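PDB 3EH7: 4-hydroxybutyrate CoA-transferase from Porphyromonas gingivalis, which probably transfers coenzyme A between acyl-CoA thioesters and small carboxylates such as acetate. Local coordinates for residues A18-N27 with C43-F54; D184-K192 with L274-H282. All coordinates share one frame; numbering follows the deposited sequence.

Interaction 1 (A18-N27 with C43-F54)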
loop_
_atom_site.group_PDB
_atom_site.type_symbol
_atom_site.label_atom_id
_atom_site.label_comp_id
_atom_site.label_asym_id
_atom_site.label_seq_id
_atom_site.Cartn_x
_atom_site.Cartn_y
_atom_site.Cartn_z
ATOM N N ALA A 18 -30.646 -27.359 -11.151
ATOM C CA ALA A 18 -30.270 -26.032 -10.637
ATOM C C ALA A 18 -31.240 -25.540 -9.561
ATOM O O ALA A 18 -30.824 -24.975 -8.547
ATOM C CB ALA A 18 -30.209 -25.002 -11.785
ATOM N N GLU A 19 -32.530 -25.754 -9.806
ATOM C CA GLU A 19 -33.592 -25.351 -8.889
ATOM C C GLU A 19 -33.519 -26.114 -7.553
ATOM O O GLU A 19 -33.672 -25.524 -6.482
ATOM C CB GLU A 19 -34.958 -25.573 -9.566
ATOM C CG GLU A 19 -36.152 -25.600 -8.611
ATOM C CD GLU A 19 -37.509 -25.423 -9.309
ATOM O OE1 GLU A 19 -38.324 -26.362 -9.237
ATOM O OE2 GLU A 19 -37.762 -24.347 -9.916
ATOM N N GLU A 20 -33.326 -27.432 -7.637
ATOM C CA GLU A 20 -33.136 -28.281 -6.461
ATOM C C GLU A 20 -31.888 -27.840 -5.651
ATOM O O GLU A 20 -31.951 -27.726 -4.428
ATOM C CB GLU A 20 -33.003 -29.733 -6.910
ATOM C CG GLU A 20 -32.662 -30.765 -5.828
ATOM C CD GLU A 20 -33.637 -30.777 -4.655
ATOM O OE1 GLU A 20 -34.834 -30.425 -4.857
ATOM O OE2 GLU A 20 -33.188 -31.149 -3.535
ATOM N N ALA A 21 -30.784 -27.576 -6.340
ATOM C CA ALA A 21 -29.536 -27.159 -5.676
ATOM C C ALA A 21 -29.707 -25.860 -4.882
ATOM O O ALA A 21 -29.433 -25.846 -3.686
ATOM C CB ALA A 21 -28.349 -27.037 -6.693
ATOM N N VAL A 22 -30.183 -24.787 -5.519
ATOM C CA VAL A 22 -30.212 -23.471 -4.859
ATOM C C VAL A 22 -31.253 -23.409 -3.732
ATOM O O VAL A 22 -31.186 -22.536 -2.854
ATOM C CB VAL A 22 -30.444 -22.278 -5.862
ATOM C CG1 VAL A 22 -29.402 -22.293 -6.966
ATOM C CG2 VAL A 22 -31.882 -22.274 -6.445
ATOM N N LYS A 23 -32.207 -24.335 -3.775
ATOM C CA LYS A 23 -33.235 -24.519 -2.739
ATOM C C LYS A 23 -32.640 -24.600 -1.317
ATOM O O LYS A 23 -33.289 -24.204 -0.347
ATOM C CB LYS A 23 -34.013 -25.804 -3.041
ATOM C CG LYS A 23 -35.341 -25.953 -2.354
ATOM C CD LYS A 23 -35.981 -27.312 -2.681
ATOM C CE LYS A 23 -35.173 -28.494 -2.103
ATOM N NZ LYS A 23 -36.004 -29.736 -1.910
ATOM N N HIS A 24 -31.419 -25.125 -1.209
ATOM C CA HIS A 24 -30.756 -25.351 0.079
ATOM C C HIS A 24 -30.008 -24.146 0.631
ATOM O O HIS A 24 -29.392 -24.238 1.688
ATOM C CB HIS A 24 -29.825 -26.570 -0.025
ATOM C CG HIS A 24 -30.537 -27.807 -0.468
ATOM N ND1 HIS A 24 -31.338 -28.542 0.375
ATOM C CD2 HIS A 24 -30.618 -28.406 -1.678
ATOM C CE1 HIS A 24 -31.862 -29.559 -0.287
ATOM N NE2 HIS A 24 -31.439 -29.499 -1.537
ATOM N N ILE A 25 -30.069 -23.024 -0.080
ATOM C CA ILE A 25 -29.594 -21.764 0.458
ATOM C C ILE A 25 -30.664 -21.245 1.399
ATOM O O ILE A 25 -31.844 -21.394 1.115
ATOM C CB ILE A 25 -29.382 -20.712 -0.626
ATOM C CG1 ILE A 25 -28.411 -21.215 -1.704
ATOM C CG2 ILE A 25 -28.865 -19.409 0.014
ATOM C CD1 ILE A 25 -28.263 -20.258 -2.874
ATOM N N LYS A 26 -30.253 -20.615 2.501
ATOM C CA LYS A 26 -31.194 -20.168 3.534
ATOM C C LYS A 26 -31.139 -18.662 3.647
ATOM O O LYS A 26 -30.103 -18.035 3.339
ATOM C CB LYS A 26 -30.897 -20.852 4.881
ATOM C CG LYS A 26 -31.037 -22.383 4.812
ATOM C CD LYS A 26 -30.755 -23.144 6.120
ATOM C CE LYS A 26 -29.316 -22.964 6.657
ATOM N NZ LYS A 26 -28.189 -23.602 5.885
ATOM N N ASN A 27 -32.263 -18.067 4.051
ATOM C CA ASN A 27 -32.343 -16.611 4.168
ATOM C C ASN A 27 -31.256 -16.070 5.076
ATOM O O ASN A 27 -30.881 -16.704 6.051
ATOM C CB ASN A 27 -33.721 -16.138 4.655
ATOM C CG ASN A 27 -34.514 -15.425 3.556
ATOM O OD1 ASN A 27 -34.096 -14.361 3.034
ATOM N ND2 ASN A 27 -35.646 -16.010 3.186
ATOM N N CYS A 43 -27.483 -21.851 -12.221
ATOM C CA CYS A 43 -27.859 -21.619 -10.826
ATOM C C CYS A 43 -28.325 -20.195 -10.614
ATOM O O CYS A 43 -29.238 -19.964 -9.836
ATOM C CB CYS A 43 -26.732 -21.966 -9.867
ATOM S SG CYS A 43 -26.443 -23.757 -9.774
ATOM N N VAL A 44 -27.715 -19.241 -11.312
ATOM C CA VAL A 44 -28.155 -17.858 -11.203
ATOM C C VAL A 44 -29.589 -17.734 -11.693
ATOM O O VAL A 44 -30.399 -17.072 -11.052
ATOM C CB VAL A 44 -27.242 -16.865 -11.955
ATOM C CG1 VAL A 44 -27.968 -15.519 -12.158
ATOM C CG2 VAL A 44 -25.976 -16.631 -11.182
ATOM N N ASP A 45 -29.918 -18.387 -12.805
ATOM C CA ASP A 45 -31.297 -18.364 -13.305
ATOM C C ASP A 45 -32.263 -18.942 -12.288
ATOM O O ASP A 45 -33.339 -18.393 -12.067
ATOM C CB ASP A 45 -31.445 -19.165 -14.592
ATOM C CG ASP A 45 -30.848 -18.475 -15.788
ATOM O OD1 ASP A 45 -30.337 -17.349 -15.644
ATOM O OD2 ASP A 45 -30.885 -19.065 -16.889
ATOM N N ALA A 46 -31.889 -20.067 -11.688
ATOM C CA ALA A 46 -32.691 -20.673 -10.632
ATOM C C ALA A 46 -32.830 -19.734 -9.425
ATOM O O ALA A 46 -33.902 -19.632 -8.844
ATOM C CB ALA A 46 -32.098 -22.022 -10.210
ATOM N N LEU A 47 -31.756 -19.042 -9.058
ATOM C CA LEU A 47 -31.817 -18.038 -7.986
ATOM C C LEU A 47 -32.865 -16.950 -8.219
ATOM O O LEU A 47 -33.661 -16.675 -7.327
ATOM C CB LEU A 47 -30.469 -17.340 -7.801
ATOM C CG LEU A 47 -29.513 -17.956 -6.801
ATOM C CD1 LEU A 47 -28.299 -17.035 -6.669
ATOM C CD2 LEU A 47 -30.223 -18.170 -5.472
ATOM N N VAL A 48 -32.862 -16.321 -9.393
ATOM C CA VAL A 48 -33.847 -15.266 -9.669
ATOM C C VAL A 48 -35.277 -15.837 -9.695
ATOM O O VAL A 48 -36.227 -15.132 -9.358
ATOM C CB VAL A 48 -33.584 -14.477 -10.989
ATOM C CG1 VAL A 48 -32.083 -14.188 -11.183
ATOM C CG2 VAL A 48 -34.203 -15.187 -12.201
ATOM N N GLN A 49 -35.418 -17.107 -10.075
ATOM C CA GLN A 49 -36.721 -17.766 -10.127
ATOM C C GLN A 49 -37.319 -17.943 -8.736
ATOM O O GLN A 49 -38.514 -17.742 -8.539
ATOM C CB GLN A 49 -36.596 -19.132 -10.813
ATOM C CG GLN A 49 -37.873 -19.638 -11.426
ATOM C CD GLN A 49 -38.465 -18.628 -12.393
ATOM O OE1 GLN A 49 -37.750 -17.754 -12.906
ATOM N NE2 GLN A 49 -39.775 -18.724 -12.633
ATOM N N GLN A 50 -36.478 -18.323 -7.779
ATOM C CA GLN A 50 -36.873 -18.442 -6.372
ATOM C C GLN A 50 -36.660 -17.138 -5.592
ATOM O O GLN A 50 -36.901 -17.088 -4.386
ATOM C CB GLN A 50 -36.104 -19.587 -5.682
ATOM C CG GLN A 50 -36.819 -20.941 -5.672
ATOM C CD GLN A 50 -36.675 -21.722 -6.976
ATOM O OE1 GLN A 50 -35.625 -21.688 -7.636
ATOM N NE2 GLN A 50 -37.723 -22.456 -7.337
ATOM N N ALA A 51 -36.232 -16.083 -6.277
ATOM C CA ALA A 51 -35.970 -14.785 -5.640
ATOM C C ALA A 51 -37.055 -14.370 -4.638
ATOM O O ALA A 51 -36.759 -13.756 -3.598
ATOM C CB ALA A 51 -35.807 -13.700 -6.705
ATOM N N ASP A 52 -38.306 -14.695 -4.970
ATOM C CA ASP A 52 -39.440 -14.440 -4.084
ATOM C C ASP A 52 -39.130 -14.869 -2.640
ATOM O O ASP A 52 -39.117 -14.018 -1.743
ATOM C CB ASP A 52 -40.748 -15.087 -4.614
ATOM C CG ASP A 52 -40.584 -16.565 -4.988
ATOM O OD1 ASP A 52 -39.701 -16.876 -5.821
ATOM O OD2 ASP A 52 -41.342 -17.414 -4.454
ATOM N N LEU A 53 -38.844 -16.159 -2.424
ATOM C CA LEU A 53 -38.559 -16.680 -1.075
ATOM C C LEU A 53 -37.360 -15.970 -0.450
ATOM O O LEU A 53 -37.474 -15.360 0.614
ATOM C CB LEU A 53 -38.312 -18.199 -1.097
ATOM C CG LEU A 53 -37.869 -18.875 0.217
ATOM C CD1 LEU A 53 -38.148 -20.366 0.170
ATOM C CD2 LEU A 53 -36.392 -18.637 0.538
ATOM N N PHE A 54 -36.212 -16.042 -1.114
ATOM C CA PHE A 54 -35.007 -15.374 -0.615
ATOM C C PHE A 54 -35.278 -13.870 -0.506
ATOM O O PHE A 54 -35.543 -13.342 0.575
ATOM C CB PHE A 54 -33.812 -15.599 -1.550
ATOM C CG PHE A 54 -33.549 -17.047 -1.881
ATOM C CD1 PHE A 54 -33.199 -17.957 -0.888
ATOM C CD2 PHE A 54 -33.634 -17.497 -3.198
ATOM C CE1 PHE A 54 -32.951 -19.302 -1.201
ATOM C CE2 PHE A 54 -33.391 -18.838 -3.520
ATOM C CZ PHE A 54 -33.049 -19.741 -2.515
#

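Interaction 2 (D184-K192 with L274-H282)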
loop_
_atom_site.group_PDB
_atom_site.type_symbol
_atom_site.label_atom_id
_atom_site.label_comp_id
_atom_site.label_asym_id
_atom_site.label_seq_id
_atom_site.Cartn_x
_atom_site.Cartn_y
_atom_site.Cartn_z
ATOM N N ASP A 184 -24.611 -27.270 -20.005
ATOM C CA ASP A 184 -23.940 -27.244 -21.309
ATOM C C ASP A 184 -24.283 -25.938 -22.024
ATOM O O ASP A 184 -25.319 -25.810 -22.661
ATOM C CB ASP A 184 -24.346 -28.474 -22.136
ATOM C CG ASP A 184 -23.566 -28.594 -23.454
ATOM O OD1 ASP A 184 -22.573 -27.857 -23.650
ATOM O OD2 ASP A 184 -23.970 -29.436 -24.295
ATOM N N TYR A 185 -23.435 -24.939 -21.880
ATOM C CA TYR A 185 -23.763 -23.640 -22.439
ATOM C C TYR A 185 -22.482 -22.867 -22.602
ATOM O O TYR A 185 -21.541 -23.094 -21.855
ATOM C CB TYR A 185 -24.770 -22.866 -21.561
ATOM C CG TYR A 185 -24.290 -22.554 -20.158
ATOM C CD1 TYR A 185 -23.297 -21.594 -19.931
ATOM C CD2 TYR A 185 -24.816 -23.218 -19.059
ATOM C CE1 TYR A 185 -22.838 -21.312 -18.656
ATOM C CE2 TYR A 185 -24.354 -22.954 -17.770
ATOM C CZ TYR A 185 -23.360 -22.001 -17.571
ATOM O OH TYR A 185 -22.890 -21.700 -16.299
ATOM N N PRO A 186 -22.438 -21.972 -23.594
ATOM C CA PRO A 186 -21.240 -21.192 -23.768
ATOM C C PRO A 186 -21.061 -20.235 -22.592
ATOM O O PRO A 186 -22.010 -19.586 -22.161
ATOM C CB PRO A 186 -21.493 -20.440 -25.083
ATOM C CG PRO A 186 -22.979 -20.426 -25.232
ATOM C CD PRO A 186 -23.406 -21.752 -24.689
ATOM N N ILE A 187 -19.857 -20.156 -22.052
ATOM C CA ILE A 187 -19.635 -19.248 -20.930
ATOM C C ILE A 187 -19.679 -17.805 -21.461
ATOM O O ILE A 187 -19.670 -17.609 -22.671
ATOM C CB ILE A 187 -18.341 -19.579 -20.171
ATOM C CG1 ILE A 187 -17.098 -19.280 -21.000
ATOM C CG2 ILE A 187 -18.338 -21.073 -19.738
ATOM C CD1 ILE A 187 -15.790 -19.520 -20.196
ATOM N N TYR A 188 -19.755 -16.808 -20.581
ATOM C CA TYR A 188 -19.832 -15.406 -21.042
ATOM C C TYR A 188 -18.579 -15.065 -21.826
ATOM O O TYR A 188 -17.478 -15.410 -21.403
ATOM C CB TYR A 188 -20.020 -14.411 -19.884
ATOM C CG TYR A 188 -21.391 -14.479 -19.251
ATOM C CD1 TYR A 188 -22.540 -14.335 -20.017
ATOM C CD2 TYR A 188 -21.543 -14.690 -17.888
ATOM C CE1 TYR A 188 -23.815 -14.402 -19.445
ATOM C CE2 TYR A 188 -22.819 -14.761 -17.303
ATOM C CZ TYR A 188 -23.943 -14.614 -18.083
ATOM O OH TYR A 188 -25.197 -14.685 -17.512
ATOM N N SER A 189 -18.764 -14.440 -22.992
ATOM C CA SER A 189 -17.661 -13.971 -23.796
ATOM C C SER A 189 -17.697 -12.463 -24.006
ATOM O O SER A 189 -18.706 -11.806 -23.798
ATOM C CB SER A 189 -17.624 -14.681 -25.138
ATOM O OG SER A 189 -18.799 -14.434 -25.855
ATOM N N LEU A 190 -16.566 -11.939 -24.427
ATOM C CA LEU A 190 -16.399 -10.533 -24.713
ATOM C C LEU A 190 -15.994 -10.396 -26.150
ATOM O O LEU A 190 -15.099 -11.125 -26.620
ATOM C CB LEU A 190 -15.237 -9.974 -23.923
ATOM C CG LEU A 190 -15.327 -9.697 -22.449
ATOM C CD1 LEU A 190 -13.931 -9.299 -22.025
ATOM C CD2 LEU A 190 -16.326 -8.596 -22.164
ATOM N N ALA A 191 -16.620 -9.447 -26.832
ATOM C CA ALA A 191 -16.122 -8.937 -28.101
ATOM C C ALA A 191 -15.129 -7.825 -27.799
ATOM O O ALA A 191 -15.279 -7.098 -26.804
ATOM C CB ALA A 191 -17.276 -8.390 -28.967
ATOM N N LYS A 192 -14.110 -7.707 -28.648
ATOM C CA LYS A 192 -13.114 -6.642 -28.502
ATOM C C LYS A 192 -13.755 -5.348 -28.985
ATOM O O LYS A 192 -14.451 -5.356 -29.983
ATOM C CB LYS A 192 -11.839 -6.952 -29.305
ATOM C CG LYS A 192 -10.863 -7.916 -28.599
ATOM C CD LYS A 192 -9.926 -8.627 -29.607
ATOM C CE LYS A 192 -8.752 -7.745 -30.011
ATOM N NZ LYS A 192 -7.755 -7.634 -28.929
ATOM N N LEU A 274 -9.870 -15.388 -16.295
ATOM C CA LEU A 274 -9.778 -15.164 -17.753
ATOM C C LEU A 274 -11.138 -14.815 -18.299
ATOM O O LEU A 274 -12.156 -15.285 -17.784
ATOM C CB LEU A 274 -9.303 -16.421 -18.469
ATOM C CG LEU A 274 -7.944 -16.949 -18.053
ATOM C CD1 LEU A 274 -7.704 -18.328 -18.628
ATOM C CD2 LEU A 274 -6.824 -15.956 -18.444
HETATM N N MSE A 275 -11.149 -13.967 -19.326
HETATM C CA MSE A 275 -12.368 -13.648 -20.065
HETATM C C MSE A 275 -12.022 -13.164 -21.471
HETATM O O MSE A 275 -11.060 -12.416 -21.652
HETATM C CB MSE A 275 -13.170 -12.576 -19.327
HETATM C CG MSE A 275 -14.431 -12.160 -20.057
HETATM SE SE MSE A 275 -15.688 -11.241 -18.918
HETATM C CE MSE A 275 -14.604 -11.074 -17.332
ATOM N N GLY A 276 -12.799 -13.592 -22.458
ATOM C CA GLY A 276 -12.546 -13.194 -23.837
ATOM C C GLY A 276 -13.511 -13.879 -24.756
ATOM O O GLY A 276 -14.607 -14.218 -24.345
ATOM N N SER A 277 -13.103 -14.094 -25.999
ATOM C CA SER A 277 -13.956 -14.726 -26.976
ATOM C C SER A 277 -13.929 -16.232 -26.785
ATOM O O SER A 277 -13.116 -16.779 -26.034
ATOM C CB SER A 277 -13.501 -14.391 -28.400
ATOM O OG SER A 277 -12.298 -15.076 -28.706
ATOM N N GLU A 278 -14.821 -16.904 -27.503
ATOM C CA GLU A 278 -14.834 -18.359 -27.534
ATOM C C GLU A 278 -13.466 -18.892 -27.956
ATOM O O GLU A 278 -13.021 -19.947 -27.497
ATOM C CB GLU A 278 -15.952 -18.856 -28.455
ATOM C CG GLU A 278 -16.595 -20.167 -28.013
ATOM C CD GLU A 278 -16.865 -20.260 -26.499
ATOM O OE1 GLU A 278 -17.330 -19.261 -25.856
ATOM O OE2 GLU A 278 -16.594 -21.356 -25.953
ATOM N N ASP A 279 -12.768 -18.131 -28.785
ATOM C CA ASP A 279 -11.428 -18.497 -29.202
ATOM C C ASP A 279 -10.453 -18.586 -28.040
ATOM O O ASP A 279 -9.649 -19.515 -27.991
ATOM C CB ASP A 279 -10.901 -17.494 -30.221
ATOM C CG ASP A 279 -9.562 -17.886 -30.781
ATOM O OD1 ASP A 279 -9.275 -19.093 -30.940
ATOM O OD2 ASP A 279 -8.776 -16.973 -31.067
ATOM N N VAL A 280 -10.496 -17.624 -27.114
ATOM C CA VAL A 280 -9.601 -17.664 -25.943
ATOM C C VAL A 280 -9.850 -18.920 -25.108
ATOM O O VAL A 280 -8.896 -19.580 -24.659
ATOM C CB VAL A 280 -9.749 -16.411 -25.049
ATOM C CG1 VAL A 280 -9.168 -16.652 -23.663
ATOM C CG2 VAL A 280 -9.066 -15.237 -25.710
ATOM N N TYR A 281 -11.129 -19.241 -24.921
ATOM C CA TYR A 281 -11.529 -20.371 -24.134
ATOM C C TYR A 281 -11.095 -21.708 -24.760
ATOM O O TYR A 281 -10.789 -22.635 -24.023
ATOM C CB TYR A 281 -13.036 -20.337 -23.891
ATOM C CG TYR A 281 -13.525 -19.052 -23.240
ATOM C CD1 TYR A 281 -12.753 -18.383 -22.295
ATOM C CD2 TYR A 281 -14.760 -18.518 -23.568
ATOM C CE1 TYR A 281 -13.208 -17.197 -21.700
ATOM C CE2 TYR A 281 -15.217 -17.353 -22.986
ATOM C CZ TYR A 281 -14.435 -16.695 -22.050
ATOM O OH TYR A 281 -14.883 -15.544 -21.461
ATOM N N HIS A 282 -11.053 -21.792 -26.095
ATOM C CA HIS A 282 -10.482 -22.964 -26.786
ATOM C C HIS A 282 -8.948 -23.007 -26.646
ATOM O O HIS A 282 -8.389 -24.042 -26.347
ATOM C CB HIS A 282 -10.889 -22.995 -28.272
ATOM C CG HIS A 282 -10.246 -24.103 -29.053
ATOM N ND1 HIS A 282 -9.251 -23.879 -29.984
ATOM C CD2 HIS A 282 -10.432 -25.448 -29.021
ATOM C CE1 HIS A 282 -8.875 -25.031 -30.516
ATOM N NE2 HIS A 282 -9.571 -26.000 -29.943
HETATM O O HOH W 1 -17.842 -21.439 -23.654
#

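Interaction 1 (A18-N27 with C43-F54)
With CG opposite the carbonyl carbon (chi1 -52°), Phe-54 turns its ring edge to the backbone oxygens of 18-27, CE1 lying 3.3 Å from Ile-25 O and CZ 3.4 Å from Val-22 O. In Val-22 a similar setting (chi1 -55°) sends CG1 to Cys-43, 4.0 Å from its CB, and CG2 to Ala-46, 3.8 Å from its CB. Ala-18 lies against the same methyl of Ala-46; consistent with these small side chains, the short helical segments 18-22 and 43-49 approach to 8.4 Å between axes and cross at -68°. Both helices pack on one side of the parallel, Rossmann-like sheet of the N-terminal domain, where Ala-18 and Cys-43 rest on Val-181 and Ala-21 on Ile-156. Next to this, Leu-47 CD2 reaches Ile-25 CD1 at 3.9 Å, the two side chains crossing nearly at right angles. Two hydrogen bonds join the more exposed side chains. The extended Glu-19 offers OE2 to Gln-50 NE2 (3.2 Å); the bond is almost straight, but the amide stands perpendicular to the carboxylate and approaches it from above its plane. Asn-27 ND2 donates to Leu-53 O over 3.2 Å, from above the carbonyl plane.

Interaction 2 (D184-K192 with L274-H282)
Ile-187 points its CD1 methyl at the centre of one face of the Tyr-281 ring, a CH-pi contact with CD1 3.5 Å from the ring centroid and only 6° off the normal. Tyr-281 belongs to helix 278-284, which starts at the N-cap Ser-277, whose OG is hydrogen-bonded to Asp-246 OD1 and also accepts a weak capping bond from Asp-279 N. The segment 184-192 is the extended linker that leaves strand 179-183 of the N-terminal sheet and passes this helix start. The two side chains come from opposite directions, and the ring is sandwiched: Ser-277 O sits over the other face, displaced toward the rim. Ile-187 CG1 lies between backbone N and carbonyl carbon (chi1 69°) and the chain is extended beyond it, which together direct CD1 over the ring centre. The phenol oxygen is held twice. Tyr-281 OH donates to Tyr-188 O at 2.6 Å, in the carbonyl plane, and accepts from Gly-276 N at 3.0 Å, which fixes the hydroxyl's direction. Further along, Leu-190 crosses one of two modelled conformers of selenomethionine Met-275, while Leu-190 N donates to Gly-276 O over 3.0 Å. On the Pro-186 side a water accepts from Ile-187 N and donates to Glu-278 OE2, 2.6 Å away.

Overall arrangement
Both segments of interaction 1 precede those of interaction 2; the centres are 26 Å apart and the nearest atoms about 6 Å. Interaction 1 is internal to the N-terminal domain, pairing two helices over its six-stranded parallel sheet about 28 Å from the centre of the chain. Interaction 2 is more central, about 15 Å from it, and ties the linker following strand 179-183 to helix 278-284 beside the nine-stranded sheet. Helix 41-49 is common ground: residues from Cys-43 on take part in interaction 1, whereas Ser-42 touches Tyr-185, and Gln-41 touches Tyr-188 and has its N hydrogen-bonded to Tyr-185 OH. Glu-158 bonds both Cys-43 and Tyr-185, while interaction 2 joins the two sheet-bearing halves.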